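Local coordinates for protein ATP-dependent DNA helicase PIF1 (Candida albicans, PDB 7OTJ) that couples ATP hydrolysis to 5'-3' unwinding of DNA and probably resolves G-quadruplex structures, helping to maintain nuclear and mitochondrial genomes, at residues 417-429 and 435-447. Sequence-based numbering, arbitrary orientation.
Sequences RTVVVEPEQWTTE and VLVSRIQFPLILA
W426 and P443 meet at about a right angle: the outer rim of the indole comes up to the proline ring, CH2 lying 3.7 Å from P443 CB. With CG beside its own backbone N (chi1 -68°), the indole reaches along the partner strand, and its edge also faces the carbonyl oxygens of R439 and Q441. K299 makes a cation-pi contact with this ring. Further on, P423 and F442 lie side by side and point the same way; P423 CB sits 4.3 Å above the plane of the phenyl ring, over its centre, while V421 O meets the ring edge. V421 CG1, anti to the backbone N (chi1 180°), slides past P443 to 3.6 Å from its CD and also touches L444 CD1. Beyond P423 and F442, 424-429 and 437-441 pair as an antiparallel hairpin, in which W426 N bonds R439 O at 2.9 Å. At the far end, T428 O accepts both L436 N (2.6 Å) and V437 N (3.2 Å), a classic beta bulge. Q441 OE1 takes the amide of F442, while its NE2 bonds P284 O and Y261 O; R439 NH2 forms a salt bridge with D265, and NH1 a hydrogen bond with A283 O. The hairpin shares an antiparallel sheet with strands 294-297 and 310-316 of the SH3-like 2B domain. Main-chain bonds thus fix the register up to the T428 bulge, whereas apolar contacts dominate where an inverse gamma turn centred on P443 bends the chain.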
ATOM      1  N   ARG A 417      20.426  -9.564   1.691  1.00107.84           N
ATOM      2  CA  ARG A 417      21.037  -9.695   0.369  1.00105.48           C
ATOM      3  C   ARG A 417      21.524  -8.319  -0.058  1.00 99.77           C
ATOM      4  O   ARG A 417      20.712  -7.430  -0.328  1.00 95.21           O
ATOM      5  CB  ARG A 417      20.055 -10.273  -0.642  1.00106.66           C
ATOM      6  CG  ARG A 417      20.650 -10.452  -2.030  1.00100.75           C
ATOM      7  CD  ARG A 417      19.912 -11.526  -2.811  1.00107.96           C
ATOM      8  NE  ARG A 417      18.531 -11.161  -3.101  1.00113.08           N
ATOM      9  CZ  ARG A 417      18.103 -10.723  -4.278  1.00107.06           C
ATOM     10  NH1 ARG A 417      18.928 -10.574  -5.300  1.00102.43           N
ATOM     11  NH2 ARG A 417      16.814 -10.433  -4.433  1.00106.50           N
ATOM     12  N   THR A 418      22.841  -8.149  -0.116  1.00102.57           N
ATOM     13  CA  THR A 418      23.444  -6.887  -0.514  1.00 93.82           C
ATOM     14  C   THR A 418      23.584  -6.848  -2.029  1.00 93.08           C
ATOM     15  O   THR A 418      24.023  -7.826  -2.644  1.00 89.29           O
ATOM     16  CB  THR A 418      24.806  -6.707   0.155  1.00100.21           C
ATOM     17  OG1 THR A 418      24.667  -6.886   1.570  1.00 99.15           O
ATOM     18  CG2 THR A 418      25.358  -5.317  -0.121  1.00 94.31           C
ATOM     19  N   VAL A 419      23.213  -5.714  -2.626  1.00 88.94           N
ATOM     20  CA  VAL A 419      23.212  -5.548  -4.073  1.00 90.82           C
ATOM     21  C   VAL A 419      23.613  -4.116  -4.401  1.00 82.31           C
ATOM     22  O   VAL A 419      23.534  -3.214  -3.565  1.00 77.40           O
ATOM     23  CB  VAL A 419      21.838  -5.877  -4.709  1.00 84.40           C
ATOM     24  CG1 VAL A 419      21.566  -7.371  -4.670  1.00 85.63           C
ATOM     25  CG2 VAL A 419      20.730  -5.114  -4.006  1.00 80.02           C
ATOM     26  N   VAL A 420      24.066  -3.925  -5.635  1.00 74.68           N
ATOM     27  CA  VAL A 420      24.437  -2.607  -6.135  1.00 75.86           C
ATOM     28  C   VAL A 420      23.236  -2.021  -6.869  1.00 81.19           C
ATOM     29  O   VAL A 420      22.790  -2.566  -7.886  1.00 83.01           O
ATOM     30  CB  VAL A 420      25.669  -2.686  -7.051  1.00 76.17           C
ATOM     31  CG1 VAL A 420      25.581  -3.902  -7.977  1.00 77.88           C
ATOM     32  CG2 VAL A 420      25.823  -1.397  -7.850  1.00 72.67           C
ATOM     33  N   VAL A 421      22.715  -0.906  -6.361  1.00 79.28           N
ATOM     34  CA  VAL A 421      21.453  -0.345  -6.835  1.00 78.14           C
ATOM     35  C   VAL A 421      21.748   0.602  -7.994  1.00 76.04           C
ATOM     36  O   VAL A 421      22.346   1.664  -7.803  1.00 78.26           O
ATOM     37  CB  VAL A 421      20.707   0.380  -5.709  1.00 67.89           C
ATOM     38  CG1 VAL A 421      19.405   0.961  -6.225  1.00 73.63           C
ATOM     39  CG2 VAL A 421      20.449  -0.558  -4.549  1.00 73.55           C
ATOM     40  N   GLU A 422      21.310   0.227  -9.197  1.00 72.75           N
ATOM     41  CA  GLU A 422      21.476   1.031 -10.399  1.00 79.24           C
ATOM     42  C   GLU A 422      20.299   1.983 -10.584  1.00 72.70           C
ATOM     43  O   GLU A 422      19.218   1.766 -10.031  1.00 72.16           O
ATOM     44  CB  GLU A 422      21.618   0.119 -11.618  1.00 77.93           C
ATOM     45  CG  GLU A 422      22.889  -0.714 -11.621  1.00 77.22           C
ATOM     46  CD  GLU A 422      23.076  -1.487 -12.911  1.00 85.84           C
ATOM     47  OE1 GLU A 422      22.169  -2.263 -13.276  1.00 90.08           O
ATOM     48  OE2 GLU A 422      24.125  -1.310 -13.566  1.00 97.70           O
ATOM     49  N   PRO A 423      20.472   3.060 -11.354  1.00 72.46           N
ATOM     50  CA  PRO A 423      19.341   3.956 -11.613  1.00 64.61           C
ATOM     51  C   PRO A 423      18.311   3.313 -12.531  1.00 71.28           C
ATOM     52  O   PRO A 423      18.632   2.472 -13.376  1.00 68.91           O
ATOM     53  CB  PRO A 423      19.996   5.175 -12.275  1.00 64.35           C
ATOM     54  CG  PRO A 423      21.242   4.647 -12.882  1.00 75.06           C
ATOM     55  CD  PRO A 423      21.720   3.569 -11.948  1.00 81.84           C
ATOM     56  N   GLU A 424      17.058   3.734 -12.355  1.00 66.94           N
ATOM     57  CA  GLU A 424      15.926   3.225 -13.116  1.00 60.03           C
ATOM     58  C   GLU A 424      15.171   4.390 -13.736  1.00 62.04           C
ATOM     59  O   GLU A 424      15.361   5.547 -13.355  1.00 68.55           O
ATOM     60  CB  GLU A 424      14.977   2.412 -12.232  1.00 64.07           C
ATOM     61  CG  GLU A 424      15.553   1.100 -11.759  1.00 67.25           C
ATOM     62  CD  GLU A 424      15.897   0.184 -12.911  1.00 76.40           C
ATOM     63  OE1 GLU A 424      17.048  -0.292 -12.968  1.00 86.14           O
ATOM     64  OE2 GLU A 424      15.018  -0.044 -13.768  1.00 80.85           O
ATOM     65  N   GLN A 425      14.313   4.078 -14.704  1.00 65.78           N
ATOM     66  CA  GLN A 425      13.525   5.087 -15.399  1.00 55.18           C
ATOM     67  C   GLN A 425      12.040   4.890 -15.118  1.00 60.83           C
ATOM     68  O   GLN A 425      11.522   3.775 -15.239  1.00 62.02           O
ATOM     69  CB  GLN A 425      13.784   5.050 -16.907  1.00 54.72           C
ATOM     70  CG  GLN A 425      13.026   6.131 -17.674  1.00 61.54           C
ATOM     71  CD  GLN A 425      13.081   5.952 -19.179  1.00 64.20           C
ATOM     72  OE1 GLN A 425      13.279   4.847 -19.683  1.00 73.49           O
ATOM     73  NE2 GLN A 425      12.894   7.044 -19.907  1.00 64.96           N
ATOM     74  N   TRP A 426      11.368   5.974 -14.743  1.00 63.47           N
ATOM     75  CA  TRP A 426       9.917   6.030 -14.638  1.00 56.63           C
ATOM     76  C   TRP A 426       9.395   6.941 -15.739  1.00 53.27           C
ATOM     77  O   TRP A 426       9.924   8.038 -15.944  1.00 61.10           O
ATOM     78  CB  TRP A 426       9.471   6.543 -13.265  1.00 60.54           C
ATOM     79  CG  TRP A 426       9.773   5.610 -12.120  1.00 62.57           C
ATOM     80  CD1 TRP A 426       8.908   4.745 -11.516  1.00 59.46           C
ATOM     81  CD2 TRP A 426      11.026   5.460 -11.442  1.00 66.25           C
ATOM     82  NE1 TRP A 426       9.543   4.063 -10.505  1.00 61.93           N
ATOM     83  CE2 TRP A 426      10.845   4.483 -10.439  1.00 65.26           C
ATOM     84  CE3 TRP A 426      12.285   6.053 -11.587  1.00 59.20           C
ATOM     85  CZ2 TRP A 426      11.874   4.088  -9.585  1.00 60.18           C
ATOM     86  CZ3 TRP A 426      13.307   5.658 -10.738  1.00 64.18           C
ATOM     87  CH2 TRP A 426      13.094   4.685  -9.751  1.00 59.36           C
ATOM     88  N   THR A 427       8.365   6.488 -16.447  1.00 59.94           N
ATOM     89  CA  THR A 427       7.859   7.198 -17.612  1.00 57.83           C
ATOM     90  C   THR A 427       6.358   7.388 -17.492  1.00 56.54           C
ATOM     91  O   THR A 427       5.643   6.480 -17.056  1.00 61.61           O
ATOM     92  CB  THR A 427       8.169   6.448 -18.912  1.00 58.59           C
ATOM     93  OG1 THR A 427       7.560   5.151 -18.869  1.00 65.15           O
ATOM     94  CG2 THR A 427       9.668   6.301 -19.112  1.00 56.51           C
ATOM     95  N   THR A 428       5.902   8.594 -17.805  1.00 54.67           N
ATOM     96  CA  THR A 428       4.527   8.820 -18.213  1.00 53.76           C
ATOM     97  C   THR A 428       4.462   8.665 -19.730  1.00 59.74           C
ATOM     98  O   THR A 428       5.242   9.293 -20.454  1.00 64.94           O
ATOM     99  CB  THR A 428       4.060  10.208 -17.774  1.00 47.26           C
ATOM    100  OG1 THR A 428       3.922  10.231 -16.348  1.00 59.95           O
ATOM    101  CG2 THR A 428       2.737  10.556 -18.406  1.00 49.96           C
ATOM    102  N   GLU A 429       3.536   7.845 -20.214  1.00 57.86           N
ATOM    103  CA  GLU A 429       3.524   7.496 -21.626  1.00 62.99           C
ATOM    104  C   GLU A 429       2.130   7.676 -22.205  1.00 64.34           C
ATOM    105  O   GLU A 429       1.160   7.952 -21.495  1.00 71.97           O
ATOM    106  CB  GLU A 429       4.003   6.054 -21.857  1.00 67.01           C
ATOM    107  CG  GLU A 429       5.494   5.837 -21.629  1.00 65.10           C
ATOM    108  CD  GLU A 429       5.930   4.411 -21.921  1.00 69.21           C
ATOM    109  OE1 GLU A 429       6.926   3.957 -21.318  1.00 65.61           O
ATOM    110  OE2 GLU A 429       5.274   3.744 -22.751  1.00 77.36           O
ATOM    111  N   VAL A 435       7.000   8.237 -24.828  1.00 62.41           N
ATOM    112  CA  VAL A 435       7.178   8.688 -23.454  1.00 62.43           C
ATOM    113  C   VAL A 435       6.965  10.196 -23.409  1.00 53.50           C
ATOM    114  O   VAL A 435       7.586  10.950 -24.167  1.00 54.60           O
ATOM    115  CB  VAL A 435       8.564   8.298 -22.922  1.00 63.04           C
ATOM    116  CG1 VAL A 435       9.615   8.502 -23.993  1.00 67.82           C
ATOM    117  CG2 VAL A 435       8.908   9.109 -21.688  1.00 57.38           C
ATOM    118  N   LEU A 436       6.049  10.636 -22.550  1.00 52.17           N
ATOM    119  CA  LEU A 436       5.736  12.053 -22.432  1.00 52.00           C
ATOM    120  C   LEU A 436       6.553  12.735 -21.344  1.00 60.59           C
ATOM    121  O   LEU A 436       6.932  13.902 -21.498  1.00 67.53           O
ATOM    122  CB  LEU A 436       4.239  12.236 -22.159  1.00 51.15           C
ATOM    123  CG  LEU A 436       3.270  11.589 -23.165  1.00 56.11           C
ATOM    124  CD1 LEU A 436       1.821  11.791 -22.753  1.00 51.00           C
ATOM    125  CD2 LEU A 436       3.489  12.113 -24.577  1.00 53.19           C
ATOM    126  N   VAL A 437       6.864  12.016 -20.268  1.00 50.74           N
ATOM    127  CA  VAL A 437       7.694  12.516 -19.181  1.00 50.49           C
ATOM    128  C   VAL A 437       8.598  11.376 -18.732  1.00 58.99           C
ATOM    129  O   VAL A 437       8.165  10.220 -18.675  1.00 55.73           O
ATOM    130  CB  VAL A 437       6.844  13.037 -18.003  1.00 52.31           C
ATOM    131  CG1 VAL A 437       7.731  13.396 -16.840  1.00 49.52           C
ATOM    132  CG2 VAL A 437       6.028  14.241 -18.419  1.00 59.35           C
ATOM    133  N   SER A 438       9.866  11.695 -18.454  1.00 58.11           N
ATOM    134  CA  SER A 438      10.834  10.709 -17.990  1.00 51.77           C
ATOM    135  C   SER A 438      11.584  11.228 -16.768  1.00 60.13           C
ATOM    136  O   SER A 438      12.024  12.383 -16.740  1.00 59.82           O
ATOM    137  CB  SER A 438      11.825  10.363 -19.102  1.00 53.51           C
ATOM    138  OG  SER A 438      12.765   9.399 -18.665  1.00 57.26           O
ATOM    139  N   ARG A 439      11.763  10.355 -15.777  1.00 51.13           N
ATOM    140  CA  ARG A 439      12.614  10.643 -14.629  1.00 58.70           C
ATOM    141  C   ARG A 439      13.528   9.455 -14.385  1.00 65.82           C
ATOM    142  O   ARG A 439      13.056   8.321 -14.253  1.00 64.74           O
ATOM    143  CB  ARG A 439      11.815  10.938 -13.353  1.00 58.59           C
ATOM    144  CG  ARG A 439      12.694  10.890 -12.097  1.00 50.19           C
ATOM    145  CD  ARG A 439      11.990  11.406 -10.856  1.00 51.08           C
ATOM    146  NE  ARG A 439      11.790  12.848 -10.909  1.00 59.12           N
ATOM    147  CZ  ARG A 439      11.038  13.530 -10.056  1.00 64.68           C
ATOM    148  NH1 ARG A 439      10.422  12.933  -9.046  1.00 50.98           N
ATOM    149  NH2 ARG A 439      10.890  14.842 -10.231  1.00 62.83           N
ATOM    150  N   ILE A 440      14.827   9.721 -14.309  1.00 61.34           N
ATOM    151  CA  ILE A 440      15.828   8.698 -14.045  1.00 54.72           C
ATOM    152  C   ILE A 440      16.380   8.960 -12.654  1.00 61.83           C
ATOM    153  O   ILE A 440      16.868  10.060 -12.365  1.00 68.23           O
ATOM    154  CB  ILE A 440      16.939   8.700 -15.106  1.00 58.70           C
ATOM    155  CG1 ILE A 440      16.341   8.422 -16.490  1.00 65.26           C
ATOM    156  CG2 ILE A 440      18.008   7.672 -14.760  1.00 58.28           C
ATOM    157  CD1 ILE A 440      17.348   8.442 -17.619  1.00 76.43           C
ATOM    158  N   GLN A 441      16.278   7.955 -11.789  1.00 60.39           N
ATOM    159  CA  GLN A 441      16.705   8.062 -10.404  1.00 54.13           C
ATOM    160  C   GLN A 441      16.936   6.654  -9.881  1.00 57.38           C
ATOM    161  O   GLN A 441      16.388   5.683 -10.407  1.00 61.11           O
ATOM    162  CB  GLN A 441      15.655   8.795  -9.559  1.00 52.40           C
ATOM    163  CG  GLN A 441      16.002   8.963  -8.082  1.00 59.83           C
ATOM    164  CD  GLN A 441      17.176   9.893  -7.858  1.00 66.64           C
ATOM    165  OE1 GLN A 441      18.336   9.500  -8.006  1.00 71.97           O
ATOM    166  NE2 GLN A 441      16.881  11.139  -7.504  1.00 63.44           N
ATOM    167  N   PHE A 442      17.759   6.551  -8.849  1.00 55.11           N
ATOM    168  CA  PHE A 442      17.881   5.289  -8.144  1.00 55.19           C
ATOM    169  C   PHE A 442      16.555   4.955  -7.468  1.00 61.24           C
ATOM    170  O   PHE A 442      15.897   5.844  -6.915  1.00 61.57           O
ATOM    171  CB  PHE A 442      19.002   5.355  -7.111  1.00 58.52           C
ATOM    172  CG  PHE A 442      20.352   5.613  -7.710  1.00 66.06           C
ATOM    173  CD1 PHE A 442      21.152   4.562  -8.124  1.00 65.42           C
ATOM    174  CD2 PHE A 442      20.812   6.907  -7.881  1.00 64.30           C
ATOM    175  CE1 PHE A 442      22.387   4.795  -8.685  1.00 73.26           C
ATOM    176  CE2 PHE A 442      22.047   7.147  -8.443  1.00 71.66           C
ATOM    177  CZ  PHE A 442      22.838   6.090  -8.844  1.00 81.29           C
ATOM    178  N   PRO A 443      16.128   3.697  -7.503  1.00 59.43           N
ATOM    179  CA  PRO A 443      14.821   3.329  -6.930  1.00 59.90           C
ATOM    180  C   PRO A 443      14.860   3.198  -5.411  1.00 60.92           C
ATOM    181  O   PRO A 443      14.595   2.134  -4.844  1.00 69.69           O
ATOM    182  CB  PRO A 443      14.529   1.995  -7.627  1.00 56.61           C
ATOM    183  CG  PRO A 443      15.878   1.402  -7.826  1.00 60.60           C
ATOM    184  CD  PRO A 443      16.788   2.555  -8.157  1.00 54.70           C
ATOM    185  N   LEU A 444      15.156   4.307  -4.733  1.00 51.01           N
ATOM    186  CA  LEU A 444      15.298   4.295  -3.284  1.00 56.88           C
ATOM    187  C   LEU A 444      14.687   5.553  -2.689  1.00 60.31           C
ATOM    188  O   LEU A 444      14.728   6.625  -3.297  1.00 55.91           O
ATOM    189  CB  LEU A 444      16.775   4.199  -2.865  1.00 59.40           C
ATOM    190  CG  LEU A 444      17.583   2.978  -3.311  1.00 64.62           C
ATOM    191  CD1 LEU A 444      19.056   3.165  -2.979  1.00 69.78           C
ATOM    192  CD2 LEU A 444      17.044   1.711  -2.669  1.00 67.22           C
ATOM    193  N   ILE A 445      14.094   5.397  -1.507  1.00 60.36           N
ATOM    194  CA  ILE A 445      13.646   6.501  -0.670  1.00 56.15           C
ATOM    195  C   ILE A 445      14.115   6.217   0.749  1.00 57.17           C
ATOM    196  O   ILE A 445      14.191   5.060   1.172  1.00 55.05           O
ATOM    197  CB  ILE A 445      12.114   6.695  -0.712  1.00 53.24           C
ATOM    198  CG1 ILE A 445      11.405   5.408  -0.307  1.00 53.83           C
ATOM    199  CG2 ILE A 445      11.664   7.167  -2.092  1.00 51.89           C
ATOM    200  CD1 ILE A 445       9.925   5.573  -0.158  1.00 56.55           C
ATOM    201  N   LEU A 446      14.456   7.280   1.482  1.00 61.49           N
ATOM    202  CA  LEU A 446      14.823   7.117   2.886  1.00 74.06           C
ATOM    203  C   LEU A 446      13.620   6.558   3.631  1.00 74.95           C
ATOM    204  O   LEU A 446      12.590   7.233   3.738  1.00 70.86           O
ATOM    205  CB  LEU A 446      15.261   8.443   3.514  1.00 60.91           C
ATOM    206  CG  LEU A 446      16.573   9.089   3.066  1.00 71.12           C
ATOM    207  CD1 LEU A 446      16.712  10.478   3.673  1.00 62.84           C
ATOM    208  CD2 LEU A 446      17.753   8.220   3.448  1.00 67.26           C
ATOM    209  N   ALA A 447      13.718   5.315   4.119  1.00 81.05           N
ATOM    210  CA  ALA A 447      12.498   4.666   4.579  1.00 77.52           C
ATOM    211  C   ALA A 447      12.120   5.101   5.991  1.00 75.25           C
ATOM    212  O   ALA A 447      11.106   5.767   6.175  1.00105.79           O
ATOM    213  CB  ALA A 447      12.667   3.145   4.512  1.00 72.03           C
TER